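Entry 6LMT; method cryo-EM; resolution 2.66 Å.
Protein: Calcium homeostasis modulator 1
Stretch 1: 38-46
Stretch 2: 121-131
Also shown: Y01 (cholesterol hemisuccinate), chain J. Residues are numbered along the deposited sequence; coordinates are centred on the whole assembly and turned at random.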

# COMPACT_ATOMS: atom_id res chain seq x y z
N GLU A 38 25.62 -6.11 -8.73
CA GLU A 38 25.95 -7.45 -8.27
C GLU A 38 27.46 -7.55 -8.30
O GLU A 38 28.06 -7.63 -9.37
CB GLU A 38 25.26 -8.51 -9.12
CG GLU A 38 25.00 -9.82 -8.41
CD GLU A 38 26.13 -10.85 -8.48
OE1 GLU A 38 26.86 -10.87 -9.49
OE2 GLU A 38 26.27 -11.64 -7.53
N PHE A 39 28.06 -7.54 -7.12
CA PHE A 39 29.50 -7.62 -6.96
C PHE A 39 29.98 -8.98 -7.39
O PHE A 39 29.54 -10.00 -6.86
CB PHE A 39 29.84 -7.37 -5.49
CG PHE A 39 31.28 -7.10 -5.23
CD1 PHE A 39 31.77 -5.82 -5.27
CD2 PHE A 39 32.15 -8.13 -4.93
CE1 PHE A 39 33.09 -5.57 -5.02
CE2 PHE A 39 33.46 -7.88 -4.70
CZ PHE A 39 33.93 -6.61 -4.75
N SER A 40 30.87 -9.03 -8.37
CA SER A 40 31.36 -10.29 -8.91
C SER A 40 32.87 -10.27 -8.94
O SER A 40 33.45 -10.03 -9.99
CB SER A 40 30.80 -10.54 -10.28
OG SER A 40 31.40 -11.67 -10.85
N CYS A 41 33.47 -10.57 -7.80
CA CYS A 41 34.91 -10.65 -7.69
C CYS A 41 35.43 -11.75 -8.60
O CYS A 41 34.81 -12.82 -8.67
CB CYS A 41 35.29 -10.92 -6.23
SG CYS A 41 37.03 -10.89 -5.78
N PRO A 42 36.52 -11.52 -9.34
CA PRO A 42 37.01 -12.55 -10.27
C PRO A 42 37.49 -13.80 -9.58
O PRO A 42 37.40 -14.88 -10.17
CB PRO A 42 38.19 -11.85 -10.95
CG PRO A 42 38.03 -10.47 -10.67
CD PRO A 42 37.34 -10.31 -9.41
N CYS A 43 37.98 -13.66 -8.34
CA CYS A 43 38.61 -14.71 -7.55
C CYS A 43 39.79 -15.34 -8.27
O CYS A 43 39.98 -16.55 -8.27
CB CYS A 43 37.60 -15.76 -7.07
SG CYS A 43 36.76 -15.21 -5.56
N MET A 44 40.61 -14.48 -8.85
CA MET A 44 41.87 -14.77 -9.51
C MET A 44 42.90 -13.78 -9.01
O MET A 44 42.59 -12.60 -8.89
CB MET A 44 41.72 -14.64 -11.02
CG MET A 44 40.79 -15.64 -11.62
SD MET A 44 40.36 -15.26 -13.31
CE MET A 44 41.91 -15.56 -14.11
N PRO A 45 44.13 -14.22 -8.72
CA PRO A 45 45.10 -13.32 -8.10
C PRO A 45 45.67 -12.24 -9.00
O PRO A 45 46.42 -11.40 -8.52
CB PRO A 45 46.20 -14.28 -7.65
CG PRO A 45 46.07 -15.42 -8.51
CD PRO A 45 44.64 -15.59 -8.80
N GLU A 46 45.34 -12.24 -10.29
CA GLU A 46 45.81 -11.20 -11.19
C GLU A 46 44.85 -10.03 -11.26
O GLU A 46 45.26 -8.92 -11.58
CB GLU A 46 45.98 -11.75 -12.60
CG GLU A 46 46.94 -12.88 -12.71
CD GLU A 46 46.27 -14.23 -12.53
OE1 GLU A 46 45.03 -14.28 -12.50
OE2 GLU A 46 46.99 -15.24 -12.39
N GLY A 121 32.22 -3.82 2.74
CA GLY A 121 33.41 -4.61 2.94
C GLY A 121 33.84 -5.50 1.79
O GLY A 121 34.89 -6.13 1.89
N LYS A 122 33.08 -5.56 0.70
CA LYS A 122 33.39 -6.49 -0.39
C LYS A 122 34.54 -6.03 -1.26
O LYS A 122 35.24 -6.88 -1.81
CB LYS A 122 32.17 -6.70 -1.27
CG LYS A 122 31.04 -7.42 -0.63
CD LYS A 122 30.02 -7.69 -1.68
CE LYS A 122 28.84 -8.45 -1.15
NZ LYS A 122 28.00 -7.59 -0.31
N SER A 123 34.74 -4.73 -1.43
CA SER A 123 35.88 -4.24 -2.20
C SER A 123 37.20 -4.51 -1.52
O SER A 123 38.19 -4.77 -2.19
CB SER A 123 35.74 -2.76 -2.48
OG SER A 123 34.79 -2.54 -3.48
N PHE A 124 37.24 -4.42 -0.19
CA PHE A 124 38.47 -4.79 0.50
C PHE A 124 38.65 -6.29 0.54
O PHE A 124 39.78 -6.76 0.55
CB PHE A 124 38.53 -4.27 1.93
CG PHE A 124 38.96 -2.84 2.06
CD1 PHE A 124 39.00 -2.00 0.99
CD2 PHE A 124 39.50 -2.41 3.26
CE1 PHE A 124 39.44 -0.72 1.12
CE2 PHE A 124 39.96 -1.13 3.39
CZ PHE A 124 39.92 -0.29 2.32
N LEU A 125 37.56 -7.04 0.59
CA LEU A 125 37.67 -8.49 0.61
C LEU A 125 38.21 -9.01 -0.71
O LEU A 125 39.03 -9.92 -0.73
CB LEU A 125 36.32 -9.11 0.92
CG LEU A 125 36.28 -10.63 1.04
CD1 LEU A 125 37.12 -11.12 2.19
CD2 LEU A 125 34.86 -11.06 1.19
N CYS A 126 37.77 -8.42 -1.81
CA CYS A 126 38.28 -8.82 -3.11
C CYS A 126 39.72 -8.37 -3.29
O CYS A 126 40.58 -9.17 -3.65
CB CYS A 126 37.37 -8.27 -4.21
SG CYS A 126 37.60 -8.94 -5.85
N ALA A 127 40.03 -7.12 -2.97
CA ALA A 127 41.34 -6.57 -3.27
C ALA A 127 42.46 -7.08 -2.37
O ALA A 127 43.62 -7.10 -2.80
CB ALA A 127 41.30 -5.06 -3.19
N PHE A 128 42.17 -7.50 -1.14
CA PHE A 128 43.21 -7.72 -0.14
C PHE A 128 43.25 -9.14 0.38
O PHE A 128 43.92 -9.40 1.37
CB PHE A 128 43.02 -6.75 1.02
CG PHE A 128 43.23 -5.33 0.66
CD1 PHE A 128 44.21 -4.97 -0.24
CD2 PHE A 128 42.36 -4.36 1.09
CE1 PHE A 128 44.36 -3.67 -0.62
CE2 PHE A 128 42.50 -3.07 0.71
CZ PHE A 128 43.51 -2.72 -0.14
N SER A 129 42.55 -10.07 -0.25
CA SER A 129 42.55 -11.43 0.26
C SER A 129 43.81 -12.20 -0.09
O SER A 129 44.11 -13.19 0.57
CB SER A 129 41.33 -12.19 -0.24
OG SER A 129 41.39 -12.34 -1.64
N ILE A 130 44.56 -11.78 -1.11
CA ILE A 130 45.85 -12.40 -1.36
C ILE A 130 46.94 -11.83 -0.48
O ILE A 130 48.06 -12.35 -0.47
CB ILE A 130 46.32 -12.26 -2.82
CG1 ILE A 130 46.48 -10.80 -3.19
CG2 ILE A 130 45.36 -12.93 -3.76
CD1 ILE A 130 47.18 -10.61 -4.48
N ASN A 131 46.66 -10.76 0.24
CA ASN A 131 47.57 -10.16 1.19
C ASN A 131 47.41 -10.72 2.58
O ASN A 131 48.05 -10.24 3.51
CB ASN A 131 47.38 -8.65 1.23
CG ASN A 131 47.83 -7.98 -0.03
OD1 ASN A 131 48.89 -8.29 -0.56
ND2 ASN A 131 47.04 -7.06 -0.52
CAA Y01 J . 39.89 7.98 -2.45
CBA Y01 J . 38.84 6.99 -1.98
CAB Y01 J . 38.04 6.47 -3.17
CAN Y01 J . 39.47 5.85 -1.18
CAJ Y01 J . 40.46 5.00 -1.93
CAO Y01 J . 41.41 4.28 -1.00
CBB Y01 J . 42.42 3.32 -1.66
CAC Y01 J . 42.99 3.96 -2.92
CBE Y01 J . 43.51 2.94 -0.63
CAP Y01 J . 42.90 2.65 0.77
CAQ Y01 J . 43.56 1.37 1.29
CBG Y01 J . 44.88 1.35 0.54
CBI Y01 J . 44.47 1.74 -0.90
CAE Y01 J . 43.71 0.61 -1.60
CAU Y01 J . 45.79 2.02 -1.63
CAS Y01 J . 46.74 0.81 -1.61
CBF Y01 J . 47.04 0.26 -0.21
CBD Y01 J . 45.74 0.10 0.61
CAK Y01 J . 46.08 -0.26 2.05
CAI Y01 J . 46.98 -1.44 2.09
CAZ Y01 J . 47.70 -1.86 1.05
CAV Y01 J . 48.50 -3.13 1.14
CBH Y01 J . 47.85 -1.08 -0.25
CAD Y01 J . 47.37 -1.98 -1.41
CAT Y01 J . 49.36 -0.81 -0.41
CAR Y01 J . 50.21 -2.08 -0.31
CBC Y01 J . 49.98 -2.83 0.98
OAW Y01 J . 50.69 -4.11 0.96
CAY Y01 J . 50.80 -4.80 2.09
OAG Y01 J . 50.64 -4.33 3.18
CAM Y01 J . 51.13 -6.24 1.84
CAL Y01 J . 51.09 -7.10 3.09
CAX Y01 J . 51.44 -8.56 2.89
OAH Y01 J . 51.76 -8.94 1.74
OAF Y01 J . 51.39 -9.32 3.88

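A covalent bond does the work that hydrogen bonds usually share: no hydrogen bond crosses between these stretches, and the disulfide from Cys 41 SG to Cys 126 SG, 2.0 Å long, pins an irregular strip of chain to a helix. Its chi3 of 92° lies near the relaxed value for a disulfide, and both cysteines hold chi1 in the t well with their CA-to-CB bonds pointing toward the other stretch, so the link spans a 6.0 Å gap between CA atoms without visible strain.

The two backbones run in the same direction, Phe 39 matching Lys 122, Cys 41 matching Cys 126 and Pro 45 matching Ile 130. Stretch 1 has no regular secondary structure, whereas stretch 2 supplies its own order: Gly 121 caps the helix at its N-terminus, and Leu 125 N bonds to Gly 121 O at 3.1 Å. The positive phi of Gly 121 would jam a CB against the preceding carbonyl, a demand of the backbone rather than of this contact.

Phe 39 contributes the largest covered area. Lys 122 CB sits over one face of its ring, 3.7 Å from the centroid and 6° off the normal, a CH-pi contact made by the aliphatic base of the lysine while the end of that side chain leads away. Cys 126 CB approaches the ring edge, 3.9 Å from Phe 39 CZ, so the aromatic packs right beside the disulfide.

Pro 42 adds a smaller apolar contact, its CD 3.8 Å from Cys 126 SG. Farther along, Pro 45 CB meets Ile 130 CG2 at 4.2 Å, a looser apolar touch. The rule to read here is economical: one covalent staple, an aromatic ring packed on the helix before it, and a light hydrophobic contact after it, burying 339 Å² in all.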